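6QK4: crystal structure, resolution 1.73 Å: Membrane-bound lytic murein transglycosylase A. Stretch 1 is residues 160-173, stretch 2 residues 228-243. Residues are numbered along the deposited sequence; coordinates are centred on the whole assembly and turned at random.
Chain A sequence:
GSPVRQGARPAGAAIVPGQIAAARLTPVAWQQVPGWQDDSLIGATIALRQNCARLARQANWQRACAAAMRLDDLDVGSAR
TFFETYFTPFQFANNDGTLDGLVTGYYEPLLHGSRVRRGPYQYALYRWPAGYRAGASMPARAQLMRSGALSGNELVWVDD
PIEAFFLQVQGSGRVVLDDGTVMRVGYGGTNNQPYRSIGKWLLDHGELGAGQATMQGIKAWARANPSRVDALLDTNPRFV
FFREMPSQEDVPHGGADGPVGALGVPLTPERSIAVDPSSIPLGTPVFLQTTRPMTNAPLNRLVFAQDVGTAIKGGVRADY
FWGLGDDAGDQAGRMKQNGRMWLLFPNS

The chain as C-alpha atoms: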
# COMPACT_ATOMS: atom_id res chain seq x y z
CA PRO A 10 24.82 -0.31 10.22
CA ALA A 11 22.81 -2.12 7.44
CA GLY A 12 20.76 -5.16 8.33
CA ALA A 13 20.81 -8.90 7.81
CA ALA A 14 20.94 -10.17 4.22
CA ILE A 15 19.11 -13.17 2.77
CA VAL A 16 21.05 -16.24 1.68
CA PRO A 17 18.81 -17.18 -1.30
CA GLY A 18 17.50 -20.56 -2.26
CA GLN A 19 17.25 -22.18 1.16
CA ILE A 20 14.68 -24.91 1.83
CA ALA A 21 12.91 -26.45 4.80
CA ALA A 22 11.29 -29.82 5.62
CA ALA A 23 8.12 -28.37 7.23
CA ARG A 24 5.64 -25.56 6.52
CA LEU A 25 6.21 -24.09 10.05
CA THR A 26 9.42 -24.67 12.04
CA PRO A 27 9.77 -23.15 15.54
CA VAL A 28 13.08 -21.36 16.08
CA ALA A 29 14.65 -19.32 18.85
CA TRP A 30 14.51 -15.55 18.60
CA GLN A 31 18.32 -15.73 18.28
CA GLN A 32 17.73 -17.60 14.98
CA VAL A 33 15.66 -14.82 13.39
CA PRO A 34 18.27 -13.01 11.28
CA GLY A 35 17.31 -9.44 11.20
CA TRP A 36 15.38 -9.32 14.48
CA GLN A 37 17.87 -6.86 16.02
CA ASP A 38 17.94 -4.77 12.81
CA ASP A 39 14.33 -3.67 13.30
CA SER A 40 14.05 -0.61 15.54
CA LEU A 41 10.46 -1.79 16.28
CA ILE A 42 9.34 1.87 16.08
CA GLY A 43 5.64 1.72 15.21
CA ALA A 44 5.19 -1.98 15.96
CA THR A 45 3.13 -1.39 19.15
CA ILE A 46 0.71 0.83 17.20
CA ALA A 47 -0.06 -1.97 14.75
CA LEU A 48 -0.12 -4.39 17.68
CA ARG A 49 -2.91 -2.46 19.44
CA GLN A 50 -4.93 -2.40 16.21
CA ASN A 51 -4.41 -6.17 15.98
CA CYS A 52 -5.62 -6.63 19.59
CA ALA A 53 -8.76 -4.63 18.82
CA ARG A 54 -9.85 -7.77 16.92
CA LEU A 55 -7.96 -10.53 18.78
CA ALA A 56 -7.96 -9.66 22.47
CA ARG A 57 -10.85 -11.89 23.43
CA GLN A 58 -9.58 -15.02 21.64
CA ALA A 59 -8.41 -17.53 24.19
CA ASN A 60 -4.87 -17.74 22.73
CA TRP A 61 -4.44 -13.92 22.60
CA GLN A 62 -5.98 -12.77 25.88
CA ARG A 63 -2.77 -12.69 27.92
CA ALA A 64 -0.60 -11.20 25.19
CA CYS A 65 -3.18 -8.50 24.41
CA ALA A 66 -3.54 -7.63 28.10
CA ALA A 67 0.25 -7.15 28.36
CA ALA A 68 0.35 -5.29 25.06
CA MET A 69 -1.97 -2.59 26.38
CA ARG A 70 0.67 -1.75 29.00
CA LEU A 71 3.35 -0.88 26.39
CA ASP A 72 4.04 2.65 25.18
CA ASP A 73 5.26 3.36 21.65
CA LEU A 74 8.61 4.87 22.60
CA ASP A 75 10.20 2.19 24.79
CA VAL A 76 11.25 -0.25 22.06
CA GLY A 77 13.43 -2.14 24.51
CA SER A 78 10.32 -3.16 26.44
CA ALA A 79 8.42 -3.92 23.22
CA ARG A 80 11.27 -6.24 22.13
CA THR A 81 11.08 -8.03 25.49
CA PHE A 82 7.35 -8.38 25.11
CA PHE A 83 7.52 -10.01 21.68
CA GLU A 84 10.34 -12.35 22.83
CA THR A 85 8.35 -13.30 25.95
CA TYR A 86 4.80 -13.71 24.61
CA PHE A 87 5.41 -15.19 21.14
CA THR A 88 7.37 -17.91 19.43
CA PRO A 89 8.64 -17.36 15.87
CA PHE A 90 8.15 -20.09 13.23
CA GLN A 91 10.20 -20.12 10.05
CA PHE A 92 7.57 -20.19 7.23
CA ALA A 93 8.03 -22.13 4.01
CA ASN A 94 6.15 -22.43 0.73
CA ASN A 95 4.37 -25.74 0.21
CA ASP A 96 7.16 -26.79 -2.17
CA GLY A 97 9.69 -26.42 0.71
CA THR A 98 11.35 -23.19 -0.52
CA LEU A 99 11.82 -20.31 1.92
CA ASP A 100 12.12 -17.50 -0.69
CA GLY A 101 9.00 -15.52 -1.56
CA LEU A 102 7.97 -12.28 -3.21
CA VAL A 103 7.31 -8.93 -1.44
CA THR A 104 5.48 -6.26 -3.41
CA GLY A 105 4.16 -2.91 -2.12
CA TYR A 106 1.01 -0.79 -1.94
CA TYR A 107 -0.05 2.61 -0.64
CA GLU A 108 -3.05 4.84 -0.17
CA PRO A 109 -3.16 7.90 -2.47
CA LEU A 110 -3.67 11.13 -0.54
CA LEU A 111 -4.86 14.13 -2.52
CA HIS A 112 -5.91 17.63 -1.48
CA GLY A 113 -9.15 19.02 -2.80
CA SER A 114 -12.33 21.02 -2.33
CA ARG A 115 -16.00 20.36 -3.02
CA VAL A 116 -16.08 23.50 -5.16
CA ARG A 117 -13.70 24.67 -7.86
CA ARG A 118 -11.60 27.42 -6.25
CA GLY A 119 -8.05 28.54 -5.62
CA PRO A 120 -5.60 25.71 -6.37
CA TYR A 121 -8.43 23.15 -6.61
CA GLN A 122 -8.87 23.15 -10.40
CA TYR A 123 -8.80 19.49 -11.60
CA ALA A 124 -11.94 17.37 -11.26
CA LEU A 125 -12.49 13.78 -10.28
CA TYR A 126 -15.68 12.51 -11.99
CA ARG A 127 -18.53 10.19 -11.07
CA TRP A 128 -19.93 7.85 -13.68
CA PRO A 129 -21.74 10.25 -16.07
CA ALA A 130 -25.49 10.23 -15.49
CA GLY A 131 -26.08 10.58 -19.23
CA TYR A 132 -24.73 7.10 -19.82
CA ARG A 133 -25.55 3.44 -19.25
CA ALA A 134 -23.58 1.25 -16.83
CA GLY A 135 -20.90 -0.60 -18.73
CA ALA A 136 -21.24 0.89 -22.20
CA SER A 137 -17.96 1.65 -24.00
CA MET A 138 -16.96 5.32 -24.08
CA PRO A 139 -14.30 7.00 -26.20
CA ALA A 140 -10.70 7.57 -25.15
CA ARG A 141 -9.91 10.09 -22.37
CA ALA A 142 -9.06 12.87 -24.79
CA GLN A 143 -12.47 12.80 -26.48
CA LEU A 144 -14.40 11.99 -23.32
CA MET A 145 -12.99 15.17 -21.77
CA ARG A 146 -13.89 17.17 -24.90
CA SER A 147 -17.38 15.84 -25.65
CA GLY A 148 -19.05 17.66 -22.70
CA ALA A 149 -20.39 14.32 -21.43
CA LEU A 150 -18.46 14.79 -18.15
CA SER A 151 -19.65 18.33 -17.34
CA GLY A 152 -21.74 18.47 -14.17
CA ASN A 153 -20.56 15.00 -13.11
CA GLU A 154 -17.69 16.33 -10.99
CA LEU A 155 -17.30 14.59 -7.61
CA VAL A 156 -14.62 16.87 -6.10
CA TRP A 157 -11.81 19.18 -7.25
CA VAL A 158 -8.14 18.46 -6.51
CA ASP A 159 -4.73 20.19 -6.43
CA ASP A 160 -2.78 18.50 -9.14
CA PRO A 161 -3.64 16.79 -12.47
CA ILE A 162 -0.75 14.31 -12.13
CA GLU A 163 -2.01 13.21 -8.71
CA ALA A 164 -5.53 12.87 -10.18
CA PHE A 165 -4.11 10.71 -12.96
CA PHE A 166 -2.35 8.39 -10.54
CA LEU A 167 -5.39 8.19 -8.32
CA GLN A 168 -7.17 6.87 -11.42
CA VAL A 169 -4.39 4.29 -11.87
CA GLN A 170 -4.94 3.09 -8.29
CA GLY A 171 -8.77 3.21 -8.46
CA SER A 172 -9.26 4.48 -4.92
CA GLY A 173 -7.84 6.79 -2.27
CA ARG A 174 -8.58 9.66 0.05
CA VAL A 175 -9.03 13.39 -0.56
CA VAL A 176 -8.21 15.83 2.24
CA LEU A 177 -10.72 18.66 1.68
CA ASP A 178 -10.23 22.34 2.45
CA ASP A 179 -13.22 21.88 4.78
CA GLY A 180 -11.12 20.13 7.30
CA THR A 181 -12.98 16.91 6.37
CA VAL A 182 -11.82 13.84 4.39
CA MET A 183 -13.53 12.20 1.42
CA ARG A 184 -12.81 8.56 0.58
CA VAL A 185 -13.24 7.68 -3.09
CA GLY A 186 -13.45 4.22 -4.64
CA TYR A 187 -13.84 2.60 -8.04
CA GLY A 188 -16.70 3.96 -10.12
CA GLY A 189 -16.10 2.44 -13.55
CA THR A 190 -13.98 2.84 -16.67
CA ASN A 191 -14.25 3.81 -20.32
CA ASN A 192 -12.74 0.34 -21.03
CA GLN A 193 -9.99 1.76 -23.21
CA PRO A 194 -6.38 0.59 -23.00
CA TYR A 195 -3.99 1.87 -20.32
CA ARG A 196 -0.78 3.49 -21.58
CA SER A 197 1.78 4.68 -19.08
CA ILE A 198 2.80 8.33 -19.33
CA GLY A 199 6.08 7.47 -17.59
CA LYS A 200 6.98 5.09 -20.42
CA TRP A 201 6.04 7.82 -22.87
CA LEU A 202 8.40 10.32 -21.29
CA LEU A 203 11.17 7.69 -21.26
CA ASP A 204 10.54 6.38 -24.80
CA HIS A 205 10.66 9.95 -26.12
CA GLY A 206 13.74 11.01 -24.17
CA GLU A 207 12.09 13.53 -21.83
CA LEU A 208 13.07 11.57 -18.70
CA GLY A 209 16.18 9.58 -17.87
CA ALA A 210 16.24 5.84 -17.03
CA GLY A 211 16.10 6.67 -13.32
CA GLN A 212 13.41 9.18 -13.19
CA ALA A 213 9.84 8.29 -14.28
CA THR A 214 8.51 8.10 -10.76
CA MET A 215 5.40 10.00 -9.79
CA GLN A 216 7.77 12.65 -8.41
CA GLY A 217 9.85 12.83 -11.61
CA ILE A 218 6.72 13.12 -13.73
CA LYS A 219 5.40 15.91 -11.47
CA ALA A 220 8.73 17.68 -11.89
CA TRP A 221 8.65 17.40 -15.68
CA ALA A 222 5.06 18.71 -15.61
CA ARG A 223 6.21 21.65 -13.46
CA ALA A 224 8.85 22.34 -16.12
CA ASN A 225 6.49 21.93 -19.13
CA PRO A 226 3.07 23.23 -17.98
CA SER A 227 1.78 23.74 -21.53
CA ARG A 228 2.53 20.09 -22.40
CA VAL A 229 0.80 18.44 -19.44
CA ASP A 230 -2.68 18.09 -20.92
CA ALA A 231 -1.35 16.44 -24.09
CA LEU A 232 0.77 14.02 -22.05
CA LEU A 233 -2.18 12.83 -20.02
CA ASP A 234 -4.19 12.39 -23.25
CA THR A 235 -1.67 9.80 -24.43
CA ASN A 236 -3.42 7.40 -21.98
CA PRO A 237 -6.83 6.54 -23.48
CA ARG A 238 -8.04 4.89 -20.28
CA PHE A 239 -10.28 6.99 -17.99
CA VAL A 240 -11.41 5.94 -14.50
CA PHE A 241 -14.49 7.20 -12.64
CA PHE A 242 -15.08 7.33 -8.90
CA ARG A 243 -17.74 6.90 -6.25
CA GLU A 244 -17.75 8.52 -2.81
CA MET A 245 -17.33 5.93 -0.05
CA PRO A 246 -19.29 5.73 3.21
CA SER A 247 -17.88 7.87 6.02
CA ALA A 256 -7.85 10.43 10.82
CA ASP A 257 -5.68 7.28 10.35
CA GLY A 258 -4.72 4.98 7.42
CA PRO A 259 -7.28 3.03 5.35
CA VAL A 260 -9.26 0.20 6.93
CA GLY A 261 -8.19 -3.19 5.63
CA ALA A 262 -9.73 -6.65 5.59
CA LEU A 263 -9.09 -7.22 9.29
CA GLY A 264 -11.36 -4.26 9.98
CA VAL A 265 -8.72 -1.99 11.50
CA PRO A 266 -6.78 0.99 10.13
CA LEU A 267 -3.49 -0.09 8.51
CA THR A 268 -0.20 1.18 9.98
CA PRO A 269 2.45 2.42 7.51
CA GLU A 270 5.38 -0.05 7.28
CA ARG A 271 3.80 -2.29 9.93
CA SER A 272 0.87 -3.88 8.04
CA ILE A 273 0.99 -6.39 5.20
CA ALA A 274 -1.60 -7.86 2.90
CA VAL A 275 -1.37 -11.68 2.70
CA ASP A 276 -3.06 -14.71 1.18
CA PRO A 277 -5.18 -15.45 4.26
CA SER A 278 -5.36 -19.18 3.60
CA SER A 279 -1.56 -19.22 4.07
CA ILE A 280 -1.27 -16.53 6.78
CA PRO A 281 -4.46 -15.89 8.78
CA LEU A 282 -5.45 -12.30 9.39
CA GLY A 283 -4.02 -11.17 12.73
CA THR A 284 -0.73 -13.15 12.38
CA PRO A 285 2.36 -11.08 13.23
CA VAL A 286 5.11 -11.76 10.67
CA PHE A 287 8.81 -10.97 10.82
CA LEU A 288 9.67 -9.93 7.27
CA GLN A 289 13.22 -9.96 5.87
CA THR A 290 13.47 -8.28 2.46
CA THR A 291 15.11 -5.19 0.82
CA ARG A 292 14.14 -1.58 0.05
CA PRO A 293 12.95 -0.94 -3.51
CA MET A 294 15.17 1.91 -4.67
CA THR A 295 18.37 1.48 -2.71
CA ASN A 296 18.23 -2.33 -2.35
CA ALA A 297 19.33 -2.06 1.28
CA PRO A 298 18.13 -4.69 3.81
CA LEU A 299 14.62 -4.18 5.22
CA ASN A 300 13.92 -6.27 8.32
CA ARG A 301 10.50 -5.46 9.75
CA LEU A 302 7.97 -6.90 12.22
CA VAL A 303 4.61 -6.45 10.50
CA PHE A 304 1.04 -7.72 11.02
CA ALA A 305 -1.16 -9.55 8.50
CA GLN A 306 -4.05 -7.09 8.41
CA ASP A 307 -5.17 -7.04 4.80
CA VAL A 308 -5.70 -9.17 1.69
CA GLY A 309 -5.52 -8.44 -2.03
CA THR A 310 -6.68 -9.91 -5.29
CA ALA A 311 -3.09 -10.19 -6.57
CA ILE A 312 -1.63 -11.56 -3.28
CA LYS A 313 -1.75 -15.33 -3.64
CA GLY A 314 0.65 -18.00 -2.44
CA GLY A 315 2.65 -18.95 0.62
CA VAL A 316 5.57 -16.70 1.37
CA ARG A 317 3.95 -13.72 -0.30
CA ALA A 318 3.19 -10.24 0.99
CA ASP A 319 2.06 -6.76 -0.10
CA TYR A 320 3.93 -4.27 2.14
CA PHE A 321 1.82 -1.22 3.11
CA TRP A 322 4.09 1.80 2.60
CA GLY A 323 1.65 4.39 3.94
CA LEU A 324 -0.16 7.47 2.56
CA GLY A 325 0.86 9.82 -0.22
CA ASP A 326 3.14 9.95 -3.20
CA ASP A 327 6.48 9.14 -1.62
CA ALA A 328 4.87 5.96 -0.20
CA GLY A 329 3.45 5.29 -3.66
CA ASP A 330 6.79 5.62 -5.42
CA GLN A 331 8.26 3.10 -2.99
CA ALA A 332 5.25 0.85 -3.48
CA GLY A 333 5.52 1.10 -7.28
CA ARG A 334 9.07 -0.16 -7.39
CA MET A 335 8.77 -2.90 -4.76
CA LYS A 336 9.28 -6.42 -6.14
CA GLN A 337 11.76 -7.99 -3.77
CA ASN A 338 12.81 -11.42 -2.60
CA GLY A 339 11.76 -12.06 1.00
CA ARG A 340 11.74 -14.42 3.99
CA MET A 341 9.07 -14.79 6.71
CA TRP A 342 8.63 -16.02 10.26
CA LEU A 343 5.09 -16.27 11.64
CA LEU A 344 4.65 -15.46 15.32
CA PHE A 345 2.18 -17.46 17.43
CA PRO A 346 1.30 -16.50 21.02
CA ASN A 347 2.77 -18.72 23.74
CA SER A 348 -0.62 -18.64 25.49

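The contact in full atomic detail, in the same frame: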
# COMPACT_ATOMS: atom_id res chain seq x y z
N ASP A 160 -3.85 18.87 -8.26
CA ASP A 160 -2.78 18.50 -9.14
C ASP A 160 -3.32 17.50 -10.16
O ASP A 160 -3.99 16.53 -9.77
CB ASP A 160 -1.65 17.87 -8.33
CG ASP A 160 -0.42 17.63 -9.15
OD1 ASP A 160 -0.46 16.75 -10.02
OD2 ASP A 160 0.57 18.36 -8.93
N PRO A 161 -3.05 17.69 -11.46
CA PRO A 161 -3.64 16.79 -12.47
C PRO A 161 -2.86 15.49 -12.56
O PRO A 161 -3.43 14.46 -12.94
CB PRO A 161 -3.56 17.62 -13.77
CG PRO A 161 -2.39 18.52 -13.56
CD PRO A 161 -2.38 18.85 -12.06
N ILE A 162 -1.57 15.53 -12.18
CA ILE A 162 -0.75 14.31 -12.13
C ILE A 162 -1.19 13.41 -10.98
O ILE A 162 -1.34 12.20 -11.14
CB ILE A 162 0.75 14.65 -12.02
CG1 ILE A 162 1.20 15.60 -13.13
CG2 ILE A 162 1.60 13.35 -11.99
CD1 ILE A 162 1.24 14.98 -14.49
N GLU A 163 -1.43 13.99 -9.79
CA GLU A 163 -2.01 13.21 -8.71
C GLU A 163 -3.37 12.62 -9.07
O GLU A 163 -3.67 11.48 -8.70
CB GLU A 163 -2.14 14.05 -7.44
CG GLU A 163 -0.81 14.59 -6.97
CD GLU A 163 -0.88 15.39 -5.67
OE1 GLU A 163 -1.83 15.23 -4.90
OE2 GLU A 163 0.07 16.18 -5.43
N ALA A 164 -4.24 13.39 -9.75
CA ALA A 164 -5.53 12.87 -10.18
C ALA A 164 -5.35 11.67 -11.10
O ALA A 164 -6.04 10.65 -10.97
CB ALA A 164 -6.32 13.97 -10.91
N PHE A 165 -4.42 11.79 -12.04
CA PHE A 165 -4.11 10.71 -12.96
C PHE A 165 -3.68 9.46 -12.22
O PHE A 165 -4.11 8.36 -12.56
CB PHE A 165 -2.99 11.18 -13.89
CG PHE A 165 -2.63 10.22 -14.95
CD1 PHE A 165 -1.68 9.21 -14.70
CD2 PHE A 165 -3.21 10.33 -16.23
CE1 PHE A 165 -1.30 8.30 -15.71
CE2 PHE A 165 -2.81 9.44 -17.28
CZ PHE A 165 -1.87 8.44 -17.01
N PHE A 166 -2.78 9.60 -11.25
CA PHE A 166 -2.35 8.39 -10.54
C PHE A 166 -3.35 7.88 -9.54
O PHE A 166 -3.33 6.68 -9.22
CB PHE A 166 -0.98 8.63 -9.88
CG PHE A 166 0.12 8.62 -10.91
CD1 PHE A 166 0.41 7.44 -11.60
CD2 PHE A 166 0.78 9.77 -11.28
CE1 PHE A 166 1.37 7.42 -12.59
CE2 PHE A 166 1.75 9.75 -12.26
CZ PHE A 166 2.04 8.58 -12.92
N LEU A 167 -4.29 8.72 -9.09
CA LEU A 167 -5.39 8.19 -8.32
C LEU A 167 -6.26 7.31 -9.20
O LEU A 167 -6.74 6.26 -8.76
CB LEU A 167 -6.20 9.33 -7.71
CG LEU A 167 -7.54 9.02 -7.07
CD1 LEU A 167 -7.22 8.28 -5.78
CD2 LEU A 167 -8.27 10.26 -6.71
N GLN A 168 -6.48 7.73 -10.46
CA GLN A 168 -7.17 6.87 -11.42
C GLN A 168 -6.46 5.53 -11.61
O GLN A 168 -7.11 4.50 -11.72
CB GLN A 168 -7.33 7.56 -12.77
CG GLN A 168 -8.40 8.58 -12.77
CD GLN A 168 -8.41 9.35 -14.07
OE1 GLN A 168 -7.38 9.83 -14.54
NE2 GLN A 168 -9.59 9.50 -14.63
N VAL A 169 -5.13 5.54 -11.71
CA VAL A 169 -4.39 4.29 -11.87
C VAL A 169 -4.66 3.37 -10.68
O VAL A 169 -4.89 2.17 -10.84
CB VAL A 169 -2.89 4.55 -12.08
CG1 VAL A 169 -2.13 3.26 -12.04
CG2 VAL A 169 -2.62 5.26 -13.43
N GLN A 170 -4.71 3.92 -9.46
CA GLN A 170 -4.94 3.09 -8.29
C GLN A 170 -6.41 2.66 -8.19
O GLN A 170 -6.70 1.54 -7.77
CB GLN A 170 -4.48 3.84 -7.04
CG GLN A 170 -4.89 3.12 -5.74
CD GLN A 170 -3.74 2.33 -5.14
OE1 GLN A 170 -2.69 2.10 -5.79
NE2 GLN A 170 -3.91 1.94 -3.87
N GLY A 171 -7.36 3.52 -8.59
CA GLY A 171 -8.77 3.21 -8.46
C GLY A 171 -9.43 3.75 -7.21
O GLY A 171 -10.67 3.82 -7.17
N SER A 172 -8.66 4.10 -6.18
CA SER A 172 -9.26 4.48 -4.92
C SER A 172 -8.24 5.25 -4.08
O SER A 172 -7.03 5.14 -4.29
CB SER A 172 -9.76 3.24 -4.17
OG SER A 172 -8.66 2.43 -3.77
N GLY A 173 -8.75 6.04 -3.13
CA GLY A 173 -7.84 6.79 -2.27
C GLY A 173 -8.63 7.77 -1.43
O GLY A 173 -9.85 7.66 -1.29
N ARG A 228 2.55 21.42 -21.81
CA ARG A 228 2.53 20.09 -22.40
C ARG A 228 1.77 19.07 -21.55
O ARG A 228 1.63 17.91 -21.97
CB ARG A 228 3.96 19.60 -22.61
CG ARG A 228 4.71 20.34 -23.74
CD ARG A 228 5.56 19.31 -24.46
NE ARG A 228 6.97 19.47 -24.25
CZ ARG A 228 7.86 18.52 -24.54
NH1 ARG A 228 7.44 17.33 -25.00
NH2 ARG A 228 9.16 18.76 -24.34
N VAL A 229 1.30 19.46 -20.36
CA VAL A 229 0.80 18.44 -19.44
C VAL A 229 -0.48 17.82 -19.98
O VAL A 229 -0.65 16.59 -19.95
CB VAL A 229 0.58 19.04 -18.04
CG1 VAL A 229 -0.10 18.01 -17.11
CG2 VAL A 229 1.89 19.46 -17.44
N ASP A 230 -1.40 18.65 -20.49
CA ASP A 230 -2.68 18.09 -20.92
C ASP A 230 -2.48 17.05 -22.01
O ASP A 230 -3.11 15.97 -21.98
CB ASP A 230 -3.61 19.20 -21.42
CG ASP A 230 -4.30 19.94 -20.28
OD1 ASP A 230 -4.08 19.59 -19.10
OD2 ASP A 230 -5.06 20.89 -20.58
N ALA A 231 -1.64 17.37 -23.00
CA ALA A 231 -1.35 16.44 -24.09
C ALA A 231 -0.67 15.16 -23.60
O ALA A 231 -0.92 14.08 -24.15
CB ALA A 231 -0.49 17.10 -25.16
N LEU A 232 0.17 15.25 -22.57
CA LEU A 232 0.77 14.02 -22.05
C LEU A 232 -0.29 13.11 -21.46
O LEU A 232 -0.32 11.90 -21.72
CB LEU A 232 1.84 14.35 -21.01
CG LEU A 232 2.50 13.18 -20.22
CD1 LEU A 232 3.22 12.16 -21.13
CD2 LEU A 232 3.43 13.75 -19.12
N LEU A 233 -1.19 13.68 -20.66
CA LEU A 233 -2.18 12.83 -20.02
C LEU A 233 -3.09 12.18 -21.07
O LEU A 233 -3.48 11.01 -20.91
CB LEU A 233 -2.96 13.63 -18.99
CG LEU A 233 -2.15 14.34 -17.91
CD1 LEU A 233 -3.03 14.88 -16.83
CD2 LEU A 233 -1.18 13.38 -17.26
N ASP A 234 -3.36 12.90 -22.17
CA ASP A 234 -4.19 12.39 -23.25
C ASP A 234 -3.54 11.22 -23.99
O ASP A 234 -4.24 10.49 -24.70
CB ASP A 234 -4.50 13.49 -24.24
CG ASP A 234 -5.61 14.38 -23.80
OD1 ASP A 234 -6.24 14.09 -22.75
OD2 ASP A 234 -5.83 15.39 -24.47
N THR A 235 -2.24 10.99 -23.82
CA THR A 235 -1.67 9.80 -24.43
C THR A 235 -2.12 8.51 -23.76
O THR A 235 -1.79 7.44 -24.28
CB THR A 235 -0.14 9.86 -24.42
OG1 THR A 235 0.33 9.72 -23.08
CG2 THR A 235 0.36 11.16 -25.00
N ASN A 236 -2.83 8.56 -22.61
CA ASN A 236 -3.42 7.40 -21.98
C ASN A 236 -4.92 7.37 -22.26
O ASN A 236 -5.68 8.10 -21.61
CB ASN A 236 -3.18 7.40 -20.46
CG ASN A 236 -3.94 6.29 -19.75
OD1 ASN A 236 -4.23 5.26 -20.35
ND2 ASN A 236 -4.30 6.49 -18.46
N PRO A 237 -5.40 6.51 -23.16
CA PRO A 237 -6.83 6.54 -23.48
C PRO A 237 -7.72 6.08 -22.34
O PRO A 237 -8.91 6.44 -22.32
CB PRO A 237 -6.95 5.60 -24.70
CG PRO A 237 -5.74 4.76 -24.68
CD PRO A 237 -4.64 5.53 -23.97
N ARG A 238 -7.19 5.34 -21.37
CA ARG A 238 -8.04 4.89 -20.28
C ARG A 238 -8.44 6.05 -19.37
O ARG A 238 -7.64 6.98 -19.14
CB ARG A 238 -7.32 3.80 -19.48
CG ARG A 238 -8.23 3.08 -18.54
CD ARG A 238 -7.46 1.96 -17.89
NE ARG A 238 -8.31 1.09 -17.09
CZ ARG A 238 -9.22 0.24 -17.59
NH1 ARG A 238 -9.44 0.15 -18.90
NH2 ARG A 238 -9.94 -0.52 -16.76
N PHE A 239 -9.67 6.00 -18.88
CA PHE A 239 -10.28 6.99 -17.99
C PHE A 239 -11.08 6.30 -16.89
O PHE A 239 -12.02 5.55 -17.18
CB PHE A 239 -11.19 7.98 -18.74
CG PHE A 239 -11.42 9.25 -17.99
CD1 PHE A 239 -10.48 10.29 -18.08
CD2 PHE A 239 -12.49 9.38 -17.12
CE1 PHE A 239 -10.68 11.47 -17.36
CE2 PHE A 239 -12.68 10.54 -16.37
CZ PHE A 239 -11.76 11.58 -16.48
N VAL A 240 -10.79 6.61 -15.63
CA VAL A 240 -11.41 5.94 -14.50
C VAL A 240 -12.31 6.92 -13.75
O VAL A 240 -11.93 8.07 -13.53
CB VAL A 240 -10.32 5.36 -13.58
CG1 VAL A 240 -10.89 4.82 -12.26
CG2 VAL A 240 -9.48 4.33 -14.35
N PHE A 241 -13.50 6.45 -13.38
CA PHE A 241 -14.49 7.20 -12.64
C PHE A 241 -14.49 6.75 -11.19
O PHE A 241 -13.93 5.71 -10.85
CB PHE A 241 -15.87 6.99 -13.22
CG PHE A 241 -15.96 7.39 -14.66
CD1 PHE A 241 -16.15 8.72 -14.99
CD2 PHE A 241 -15.78 6.45 -15.66
CE1 PHE A 241 -16.23 9.12 -16.34
CE2 PHE A 241 -15.85 6.82 -16.99
CZ PHE A 241 -16.08 8.16 -17.33
N PHE A 242 -15.13 7.54 -10.35
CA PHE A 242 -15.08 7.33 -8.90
C PHE A 242 -16.47 7.40 -8.29
O PHE A 242 -17.39 8.01 -8.82
CB PHE A 242 -14.19 8.38 -8.23
CG PHE A 242 -12.77 8.30 -8.66
CD1 PHE A 242 -11.92 7.37 -8.05
CD2 PHE A 242 -12.28 9.10 -9.67
CE1 PHE A 242 -10.56 7.27 -8.48
CE2 PHE A 242 -10.93 9.02 -10.10
CZ PHE A 242 -10.08 8.11 -9.51
N ARG A 243 -16.58 6.77 -7.12
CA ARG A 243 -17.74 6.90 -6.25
C ARG A 243 -17.24 7.34 -4.88
O ARG A 243 -16.14 6.95 -4.46
CB ARG A 243 -18.53 5.58 -6.20
CG ARG A 243 -18.23 4.66 -5.03
CD ARG A 243 -18.99 3.32 -5.16
NE ARG A 243 -18.71 2.37 -4.08
CZ ARG A 243 -17.95 1.29 -4.22
NH1 ARG A 243 -17.38 1.02 -5.38
NH2 ARG A 243 -17.75 0.47 -3.18

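Helix 161-170 meets two elements of the second stretch in turn. Its axis runs nearly parallel to that of helix 229-234, 10° between N-to-C directions and 11.3 Å at closest approach, then crosses strand 240-243 at 82° and 8.2 Å. The backbones converge along the way: CA–CA distances fall from 8.4 Å for Pro161–Val229 to 7.6 Å for Phe165–Leu233 and 5.3 Å for Gln168–Val240. Together the stretches bury 628 Å².

Apolar packing joins the two helices. Pro161, Phe165, Val229 and Leu233 all direct CA-to-CB toward the opposing stretch. Leu233 receives three neighbours: its CD1 lies 4.1 Å from Pro161 CB, while its CD2 lies 4.0 Å from Ile162 CD1 and 3.8 Å from Phe165 CD2. Val229 CG1 extends the patch, 4.2 Å from Ile162 CD1. These separations are van der Waals contacts, requiring no polar partner.

One hydrogen bond crosses the interface. Gln168 NE2 donates to Val240 O at 3.0 Å with an N-H...O angle of 172°, almost linear. The same amide nitrogen sits over one face of the Phe239 ring, 3.5 Å from CZ. The two bonded residues also touch through their side chains, Gln168 CB lying 3.8 Å from Val240 CB.

Aromatic contacts complete the surface. Phe242 reaches the C-terminal part of the helix, where its CZ lies 3.6 Å from Leu167 CG; Gln168 CA meets the ring at its edge, 3.7 Å from CZ. Phe165 CZ approaches Asn236 ND2 obliquely at 3.4 Å.

Local features mark both ends of the first helix. Asp160 OD1 caps the N-terminus, accepting from Glu163 N at 2.9 Å and, weakly, from Ile162 N at 2.7 Å. Gly171 leaves helical geometry with phi 95°; a CB at these backbone angles would be jammed against the preceding carbonyl oxygen.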